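PDB 1R9D: glycerol dehydratase from Clostridium butyricum, which probably dehydrates glycerol to 3-hydroxypropionaldehyde without vitamin B12, as a lyase of the glycyl radical enzyme family. Local coordinates for residues A[133-138]-A[507-512]; A[152-157]-A[500-505]; A[158-163]-A[277-282]. All blocks are in the same frame, centred on the assembly; numbering follows the deposited sequence.

Interaction 1 (A[133-138]-A[507-512])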
loop_
_atom_site.group_PDB
_atom_site.type_symbol
_atom_site.label_atom_id
_atom_site.label_comp_id
_atom_site.label_asym_id
_atom_site.label_seq_id
_atom_site.Cartn_x
_atom_site.Cartn_y
_atom_site.Cartn_z
ATOM N N GLU A 133 -4.286 14.396 -3.725
ATOM C CA GLU A 133 -3.641 14.809 -2.484
ATOM C C GLU A 133 -2.471 13.900 -2.103
ATOM O O GLU A 133 -1.445 14.375 -1.619
ATOM C CB GLU A 133 -4.696 14.899 -1.373
ATOM C CG GLU A 133 -5.737 15.974 -1.715
ATOM C CD GLU A 133 -6.994 15.923 -0.867
ATOM O OE1 GLU A 133 -7.128 16.765 0.051
ATOM O OE2 GLU A 133 -7.847 15.044 -1.124
ATOM N N LEU A 134 -2.607 12.599 -2.344
ATOM C CA LEU A 134 -1.519 11.672 -2.037
ATOM C C LEU A 134 -0.358 11.902 -3.015
ATOM O O LEU A 134 0.806 11.846 -2.628
ATOM C CB LEU A 134 -2.010 10.227 -2.137
ATOM C CG LEU A 134 -0.959 9.136 -1.904
ATOM C CD1 LEU A 134 -0.373 9.266 -0.509
ATOM C CD2 LEU A 134 -1.600 7.772 -2.091
ATOM N N ALA A 135 -0.684 12.169 -4.279
ATOM C CA ALA A 135 0.338 12.412 -5.300
ATOM C C ALA A 135 1.239 13.567 -4.884
ATOM O O ALA A 135 2.464 13.483 -4.993
ATOM C CB ALA A 135 -0.316 12.720 -6.643
ATOM N N THR A 136 0.632 14.652 -4.409
ATOM C CA THR A 136 1.403 15.810 -3.967
ATOM C C THR A 136 2.295 15.458 -2.774
ATOM O O THR A 136 3.441 15.911 -2.684
ATOM C CB THR A 136 0.468 16.982 -3.585
ATOM O OG1 THR A 136 -0.145 17.498 -4.773
ATOM C CG2 THR A 136 1.244 18.096 -2.900
ATOM N N SER A 137 1.779 14.641 -1.862
ATOM C CA SER A 137 2.558 14.244 -0.695
ATOM C C SER A 137 3.803 13.447 -1.084
ATOM O O SER A 137 4.817 13.504 -0.390
ATOM C CB SER A 137 1.698 13.414 0.263
ATOM O OG SER A 137 0.621 14.184 0.771
ATOM N N TYR A 138 3.725 12.700 -2.184
ATOM C CA TYR A 138 4.868 11.905 -2.636
ATOM C C TYR A 138 5.933 12.746 -3.348
ATOM O O TYR A 138 7.096 12.350 -3.417
ATOM C CB TYR A 138 4.408 10.775 -3.563
ATOM C CG TYR A 138 4.056 9.489 -2.844
ATOM C CD1 TYR A 138 2.783 8.928 -2.955
ATOM C CD2 TYR A 138 4.997 8.834 -2.050
ATOM C CE1 TYR A 138 2.458 7.744 -2.288
ATOM C CE2 TYR A 138 4.681 7.653 -1.382
ATOM C CZ TYR A 138 3.412 7.117 -1.505
ATOM O OH TYR A 138 3.092 5.960 -0.828
ATOM N N ASN A 507 5.492 10.029 -12.005
ATOM C CA ASN A 507 5.649 8.797 -11.246
ATOM C C ASN A 507 4.968 8.845 -9.878
ATOM O O ASN A 507 4.486 7.823 -9.391
ATOM C CB ASN A 507 7.132 8.433 -11.099
ATOM C CG ASN A 507 7.723 7.875 -12.390
ATOM O OD1 ASN A 507 6.998 7.373 -13.253
ATOM N ND2 ASN A 507 9.046 7.948 -12.521
ATOM N N CYS A 508 4.921 10.026 -9.263
ATOM C CA CYS A 508 4.267 10.171 -7.965
ATOM C C CYS A 508 2.753 10.014 -8.119
ATOM O O CYS A 508 2.088 9.438 -7.255
ATOM C CB CYS A 508 4.594 11.534 -7.345
ATOM S SG CYS A 508 6.317 11.707 -6.795
ATOM N N ILE A 509 2.220 10.523 -9.226
ATOM C CA ILE A 509 0.796 10.426 -9.519
ATOM C C ILE A 509 0.465 8.967 -9.842
ATOM O O ILE A 509 -0.614 8.473 -9.506
ATOM C CB ILE A 509 0.431 11.328 -10.719
ATOM C CG1 ILE A 509 0.661 12.791 -10.336
ATOM C CG2 ILE A 509 -1.025 11.114 -11.141
ATOM C CD1 ILE A 509 0.592 13.738 -11.526
ATOM N N ASP A 510 1.414 8.287 -10.484
ATOM C CA ASP A 510 1.283 6.879 -10.866
ATOM C C ASP A 510 1.137 6.048 -9.583
ATOM O O ASP A 510 0.230 5.216 -9.454
ATOM C CB ASP A 510 2.549 6.456 -11.636
ATOM C CG ASP A 510 2.306 5.326 -12.632
ATOM O OD1 ASP A 510 1.553 4.379 -12.319
ATOM O OD2 ASP A 510 2.901 5.377 -13.738
ATOM N N ILE A 511 2.031 6.290 -8.629
ATOM C CA ILE A 511 2.003 5.584 -7.352
ATOM C C ILE A 511 0.693 5.857 -6.612
ATOM O O ILE A 511 0.118 4.952 -6.013
ATOM C CB ILE A 511 3.198 6.004 -6.460
ATOM C CG1 ILE A 511 4.501 5.459 -7.054
ATOM C CG2 ILE A 511 3.017 5.470 -5.039
ATOM C CD1 ILE A 511 5.761 5.993 -6.382
ATOM N N ALA A 512 0.214 7.099 -6.673
ATOM C CA ALA A 512 -1.026 7.469 -5.987
ATOM C C ALA A 512 -2.248 6.725 -6.515
ATOM O O ALA A 512 -3.087 6.276 -5.730
ATOM C CB ALA A 512 -1.250 8.982 -6.076
#

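Interaction 2 (A[152-157]-A[500-505])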
loop_
_atom_site.group_PDB
_atom_site.type_symbol
_atom_site.label_atom_id
_atom_site.label_comp_id
_atom_site.label_asym_id
_atom_site.label_seq_id
_atom_site.Cartn_x
_atom_site.Cartn_y
_atom_site.Cartn_z
ATOM N N PHE A 152 5.682 23.119 -17.510
ATOM C CA PHE A 152 4.935 21.929 -17.894
ATOM C C PHE A 152 3.759 21.717 -16.944
ATOM O O PHE A 152 3.671 22.369 -15.904
ATOM C CB PHE A 152 5.857 20.697 -17.896
ATOM C CG PHE A 152 6.373 20.308 -16.537
ATOM C CD1 PHE A 152 5.600 19.534 -15.676
ATOM C CD2 PHE A 152 7.629 20.728 -16.111
ATOM C CE1 PHE A 152 6.071 19.185 -14.411
ATOM C CE2 PHE A 152 8.111 20.384 -14.848
ATOM C CZ PHE A 152 7.330 19.610 -13.995
ATOM N N THR A 153 2.848 20.828 -17.318
ATOM C CA THR A 153 1.692 20.523 -16.482
ATOM C C THR A 153 1.427 19.026 -16.457
ATOM O O THR A 153 1.474 18.365 -17.490
ATOM C CB THR A 153 0.406 21.216 -16.985
ATOM O OG1 THR A 153 -0.711 20.751 -16.214
ATOM C CG2 THR A 153 0.152 20.903 -18.452
ATOM N N VAL A 154 1.163 18.499 -15.267
ATOM C CA VAL A 154 0.858 17.082 -15.110
ATOM C C VAL A 154 -0.552 16.990 -14.542
ATOM O O VAL A 154 -0.907 16.025 -13.872
ATOM C CB VAL A 154 1.849 16.381 -14.149
ATOM C CG1 VAL A 154 3.223 16.261 -14.808
ATOM C CG2 VAL A 154 1.966 17.163 -12.852
ATOM N N GLY A 155 -1.360 18.003 -14.834
ATOM C CA GLY A 155 -2.720 18.022 -14.330
ATOM C C GLY A 155 -3.668 16.923 -14.776
ATOM O O GLY A 155 -4.527 16.498 -14.001
ATOM N N ASN A 156 -3.519 16.441 -16.007
ATOM C CA ASN A 156 -4.430 15.430 -16.532
ATOM C C ASN A 156 -4.758 14.270 -15.585
ATOM O O ASN A 156 -5.925 14.076 -15.234
ATOM C CB ASN A 156 -3.916 14.891 -17.876
ATOM C CG ASN A 156 -5.010 14.225 -18.693
ATOM O OD1 ASN A 156 -6.203 14.400 -18.417
ATOM N ND2 ASN A 156 -4.616 13.469 -19.714
ATOM N N TYR A 157 -3.748 13.514 -15.162
ATOM C CA TYR A 157 -3.972 12.368 -14.273
ATOM C C TYR A 157 -3.960 12.762 -12.794
ATOM O O TYR A 157 -4.189 11.929 -11.905
ATOM C CB TYR A 157 -2.913 11.291 -14.544
ATOM C CG TYR A 157 -2.901 10.764 -15.969
ATOM C CD1 TYR A 157 -1.764 10.143 -16.487
ATOM C CD2 TYR A 157 -4.018 10.885 -16.801
ATOM C CE1 TYR A 157 -1.734 9.660 -17.791
ATOM C CE2 TYR A 157 -3.997 10.400 -18.116
ATOM C CZ TYR A 157 -2.847 9.789 -18.600
ATOM O OH TYR A 157 -2.795 9.302 -19.889
ATOM N N LYS A 500 13.250 16.106 -16.046
ATOM C CA LYS A 500 13.459 15.243 -14.890
ATOM C C LYS A 500 12.315 15.397 -13.885
ATOM O O LYS A 500 11.747 14.409 -13.419
ATOM C CB LYS A 500 14.781 15.577 -14.193
ATOM C CG LYS A 500 15.110 14.631 -13.047
ATOM C CD LYS A 500 15.744 15.344 -11.865
ATOM C CE LYS A 500 17.056 16.012 -12.228
ATOM N NZ LYS A 500 17.666 16.677 -11.037
ATOM N N HIS A 501 11.968 16.635 -13.551
ATOM C CA HIS A 501 10.896 16.848 -12.584
ATOM C C HIS A 501 9.501 16.519 -13.097
ATOM O O HIS A 501 8.629 16.133 -12.319
ATOM C CB HIS A 501 10.980 18.272 -12.031
ATOM C CG HIS A 501 12.139 18.466 -11.104
ATOM N ND1 HIS A 501 12.208 17.855 -9.869
ATOM C CD2 HIS A 501 13.315 19.118 -11.267
ATOM C CE1 HIS A 501 13.379 18.120 -9.314
ATOM N NE2 HIS A 501 14.069 18.884 -10.142
ATOM N N MET A 502 9.289 16.646 -14.403
ATOM C CA MET A 502 7.996 16.312 -14.986
ATOM C C MET A 502 7.797 14.800 -14.867
ATOM O O MET A 502 6.726 14.323 -14.485
ATOM C CB MET A 502 7.947 16.720 -16.464
ATOM C CG MET A 502 6.763 16.133 -17.232
ATOM S SD MET A 502 6.714 16.617 -18.969
ATOM C CE MET A 502 8.105 15.678 -19.623
ATOM N N CYS A 503 8.839 14.040 -15.187
ATOM C CA CYS A 503 8.737 12.590 -15.114
ATOM C C CYS A 503 8.621 12.095 -13.675
ATOM O O CYS A 503 7.892 11.136 -13.396
ATOM C CB CYS A 503 9.924 11.949 -15.839
ATOM S SG CYS A 503 9.825 12.223 -17.629
ATOM N N CYS A 504 9.316 12.754 -12.755
ATOM C CA CYS A 504 9.233 12.374 -11.348
ATOM C C CYS A 504 7.822 12.661 -10.833
ATOM O O CYS A 504 7.249 11.850 -10.105
ATOM C CB CYS A 504 10.264 13.144 -10.515
ATOM S SG CYS A 504 11.979 12.673 -10.875
ATOM N N ALA A 505 7.264 13.808 -11.221
ATOM C CA ALA A 505 5.908 14.179 -10.805
ATOM C C ALA A 505 4.912 13.138 -11.321
ATOM O O ALA A 505 4.011 12.706 -10.592
ATOM C CB ALA A 505 5.548 15.567 -11.345
#

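Interaction 3 (A[158-163]-A[277-282])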
loop_
_atom_site.group_PDB
_atom_site.type_symbol
_atom_site.label_atom_id
_atom_site.label_comp_id
_atom_site.label_asym_id
_atom_site.label_seq_id
_atom_site.Cartn_x
_atom_site.Cartn_y
_atom_site.Cartn_z
ATOM N N TYR A 158 -3.698 14.038 -12.543
ATOM C CA TYR A 158 -3.660 14.575 -11.193
ATOM C C TYR A 158 -5.076 14.900 -10.721
ATOM O O TYR A 158 -5.485 14.498 -9.634
ATOM C CB TYR A 158 -2.809 15.850 -11.162
ATOM C CG TYR A 158 -2.682 16.489 -9.795
ATOM C CD1 TYR A 158 -1.762 16.014 -8.859
ATOM C CD2 TYR A 158 -3.494 17.567 -9.433
ATOM C CE1 TYR A 158 -1.652 16.601 -7.594
ATOM C CE2 TYR A 158 -3.391 18.159 -8.172
ATOM C CZ TYR A 158 -2.469 17.669 -7.259
ATOM O OH TYR A 158 -2.367 18.234 -6.006
ATOM N N TYR A 159 -5.825 15.619 -11.553
ATOM C CA TYR A 159 -7.187 16.019 -11.203
ATOM C C TYR A 159 -8.266 14.995 -11.495
ATOM O O TYR A 159 -9.318 14.994 -10.847
ATOM C CB TYR A 159 -7.560 17.321 -11.918
ATOM C CG TYR A 159 -6.786 18.525 -11.449
ATOM C CD1 TYR A 159 -5.839 19.133 -12.273
ATOM C CD2 TYR A 159 -6.995 19.059 -10.176
ATOM C CE1 TYR A 159 -5.121 20.239 -11.844
ATOM C CE2 TYR A 159 -6.284 20.163 -9.738
ATOM C CZ TYR A 159 -5.349 20.751 -10.575
ATOM O OH TYR A 159 -4.649 21.857 -10.151
ATOM N N ASN A 160 -8.021 14.128 -12.469
ATOM C CA ASN A 160 -9.015 13.130 -12.835
ATOM C C ASN A 160 -8.431 11.756 -13.130
ATOM O O ASN A 160 -7.239 11.515 -12.915
ATOM C CB ASN A 160 -9.820 13.645 -14.031
ATOM C CG ASN A 160 -10.642 14.877 -13.686
ATOM O OD1 ASN A 160 -11.702 14.773 -13.059
ATOM N ND2 ASN A 160 -10.148 16.051 -14.072
ATOM N N GLY A 161 -9.281 10.860 -13.622
ATOM C CA GLY A 161 -8.857 9.505 -13.925
ATOM C C GLY A 161 -7.828 9.404 -15.033
ATOM O O GLY A 161 -7.549 10.382 -15.729
ATOM N N VAL A 162 -7.268 8.209 -15.199
ATOM C CA VAL A 162 -6.255 7.966 -16.222
ATOM C C VAL A 162 -6.863 7.683 -17.598
ATOM O O VAL A 162 -6.758 8.502 -18.515
ATOM C CB VAL A 162 -5.344 6.785 -15.812
ATOM C CG1 VAL A 162 -4.317 6.493 -16.919
ATOM C CG2 VAL A 162 -4.648 7.110 -14.499
ATOM N N GLY A 163 -7.510 6.531 -17.743
ATOM C CA GLY A 163 -8.095 6.190 -19.025
ATOM C C GLY A 163 -7.006 5.889 -20.043
ATOM O O GLY A 163 -6.083 5.122 -19.752
ATOM N N GLU A 277 -16.830 3.758 -13.852
ATOM C CA GLU A 277 -15.809 3.418 -12.871
ATOM C C GLU A 277 -14.804 4.556 -12.712
ATOM O O GLU A 277 -14.390 4.882 -11.599
ATOM C CB GLU A 277 -15.074 2.135 -13.283
ATOM C CG GLU A 277 -13.922 1.772 -12.354
ATOM C CD GLU A 277 -13.268 0.444 -12.714
ATOM O OE1 GLU A 277 -12.818 0.292 -13.870
ATOM O OE2 GLU A 277 -13.202 -0.446 -11.835
ATOM N N SER A 278 -14.417 5.166 -13.828
ATOM C CA SER A 278 -13.446 6.257 -13.798
ATOM C C SER A 278 -13.727 7.243 -14.920
ATOM O O SER A 278 -14.353 6.887 -15.914
ATOM C CB SER A 278 -12.026 5.694 -13.957
ATOM O OG SER A 278 -11.070 6.738 -14.063
ATOM N N ASN A 279 -13.258 8.478 -14.763
ATOM C CA ASN A 279 -13.480 9.487 -15.791
ATOM C C ASN A 279 -12.236 9.797 -16.617
ATOM O O ASN A 279 -12.143 10.851 -17.235
ATOM C CB ASN A 279 -14.052 10.778 -15.185
ATOM C CG ASN A 279 -13.057 11.532 -14.331
ATOM O OD1 ASN A 279 -12.045 10.987 -13.892
ATOM N ND2 ASN A 279 -13.354 12.805 -14.075
ATOM N N GLY A 280 -11.266 8.888 -16.622
ATOM C CA GLY A 280 -10.107 9.136 -17.459
ATOM C C GLY A 280 -10.678 9.143 -18.867
ATOM O O GLY A 280 -11.577 8.346 -19.164
ATOM N N HIS A 281 -10.212 10.041 -19.733
ATOM C CA HIS A 281 -10.749 10.064 -21.086
ATOM C C HIS A 281 -9.892 9.260 -22.060
ATOM O O HIS A 281 -9.031 8.483 -21.646
ATOM C CB HIS A 281 -10.964 11.507 -21.586
ATOM C CG HIS A 281 -9.732 12.359 -21.585
ATOM N ND1 HIS A 281 -9.537 13.382 -20.682
ATOM C CD2 HIS A 281 -8.648 12.362 -22.398
ATOM C CE1 HIS A 281 -8.387 13.979 -20.939
ATOM N NE2 HIS A 281 -7.828 13.379 -21.975
ATOM N N SER A 282 -10.133 9.443 -23.350
ATOM C CA SER A 282 -9.415 8.697 -24.371
ATOM C C SER A 282 -9.678 7.198 -24.241
ATOM O O SER A 282 -8.788 6.374 -24.447
ATOM C CB SER A 282 -7.914 8.998 -24.318
ATOM O OG SER A 282 -7.666 10.306 -24.813
HETATM O O HOH W 1 -8.499 6.016 -13.595
HETATM O O HOH W 2 -7.592 11.102 -18.935
#

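Interaction 1 (A[133-138]-A[507-512])
A135 and A512 bring their methyl groups together, CB to CB 3.9 Å, where helix 131-138 packs against helix 484-516. The axes of the short segments 133-138 and 507-512 come within 8.0 Å of each other, with 133° between their N-to-C directions. The CA atoms of A135 and I509 lie only 4.7 Å apart. Small residues allow this approach: the CB of A512 rests against the backbone N of A135, and the CB of A135 meets CG1 of I509 at 3.8 Å. L134 adds its CD2 branch alongside A512, reaching the CA at 3.9 Å; its CG, anti to the backbone N (chi1 177°), lies 4.2 Å from CB of A512.

The aromatic part of the contact is a CH-pi approach. CG2 of I511, anti to its own backbone N, comes to the Y138 ring off-centre, 4.1 Å from the centroid and nearest CE1, and the two side chains cross at about a right angle. The phenol oxygen of Y138 has its hydrogen bond further along the same long helix, with OE1 of E515. C508 packs on the base of Y138, its CB against the CB of Y138 and its SG 3.5 Å from the Y138 carbonyl O.

No hydrogen bond joins the two segments. The second subunit lies close by: its P46 packs on Y138, its K200 on I511, and S137 OG is hydrogen-bonded to its G44 O. Buried helix packing of this kind rests on van der Waals fit, with the Y138 ring touched by I511 and its hydroxyl hydrogen-bonded to E515.

Interaction 2 (A[152-157]-A[500-505])
F152 lays one face of its ring over M502, whose CB sits above the ring centre, 3.6 Å from the centroid and only 8° off the normal. This is a CH-pi contact, and it extends into the helix backbone: CE1 of F152 is 3.5 Å from the CA of M502. The side chain of F152 starts out from strand 152-153 toward helix 484-516, and its CG sits between the backbone N and carbonyl carbon (chi1 66°). SD of M502 lies obliquely to the ring, 5.0 Å from the centroid, as a longer Met-aromatic contact. F451 of the neighbouring strand 449-452 touches both side chains.

V154 continues the apolar surface with its two branches: CG1 approaches CG of M502, and CG2 meets CB of A505 at 4.2 Å. Beyond the strand the chain turns through an ST turn, in which G155 N donates to T153 OG1 (3.1 Å, 162° at the hydrogen), leading into helix 155-159.

The segments share no hydrogen bond; the imidazole of H501 is engaged by T143 through ND1. Strand 152-153 and its turn are therefore joined to helix 484-516 by dispersion and CH-pi contacts, centred on CB of M502.

Interaction 3 (A[158-163]-A[277-282])
N160 and N279 meet through their side-chain amides: ND2 of N279 donates to OD1 of N160 at 2.8 Å. OD1 of N160 lies close to the N279 amide plane, whereas ND2 stands above the N160 carbonyl plane, and the two amide planes are 64° apart. The other end of the same N279 amide takes a second bond, its OD1 accepting from G161 N at 2.8 Å with 159° at the hydrogen. One amide thus grips both a side chain and the next backbone N-H, which would fix its rotation.

Two waters bridge the segments further on. Water 1 accepts from V162 N and is hydrogen-bonded to S278 OG at 2.7 Å; water 2 accepts from H281 N and donates to V162 O, sitting over the centre of the H281 ring.

Both loops belong to the pyruvate formate lyase-like part of this glycyl radical enzyme. The one after helix 260-277 reaches the bound glycerol, which NE2 of H281 and OG of S282 hydrogen-bond, while ND1 of H281 is engaged by K323; the one leaving helix 155-159 packs against it. H281 also meets the ring of H164, which directly follows G163.

Glycines let the backbones pass closely. The CA atoms of G161 and G280 are 3.8 Å apart, and the CA of G280 makes a CA-H...O contact with G161 O at 3.3 Å. At G161, G163 and G280 a CB would collide with the opposite segment. Beyond G280, the CA of G163 packs 3.6 Å from H281 O.

The centres of interactions 1 and 2 lie about 11 Å apart, both on the long helix 484-516; the centre of interaction 3 is about 15 Å from that of interaction 1 and about 16 Å from that of interaction 2. Along the chain they nest, 3 inside 2 inside 1, all within the pyruvate formate lyase-like range. Helix 155-159 is shared by interactions 2 and 3, and I509 of interaction 1 packs on its residues Y157 and Y158. A probable hydrogen bond between T136 OG1 and Y158 OH, 2.6 Å, connects interactions 1 and 3. Together the contacts run from the subunit interface beside 133-138 inward to the loop that holds the bound glycerol.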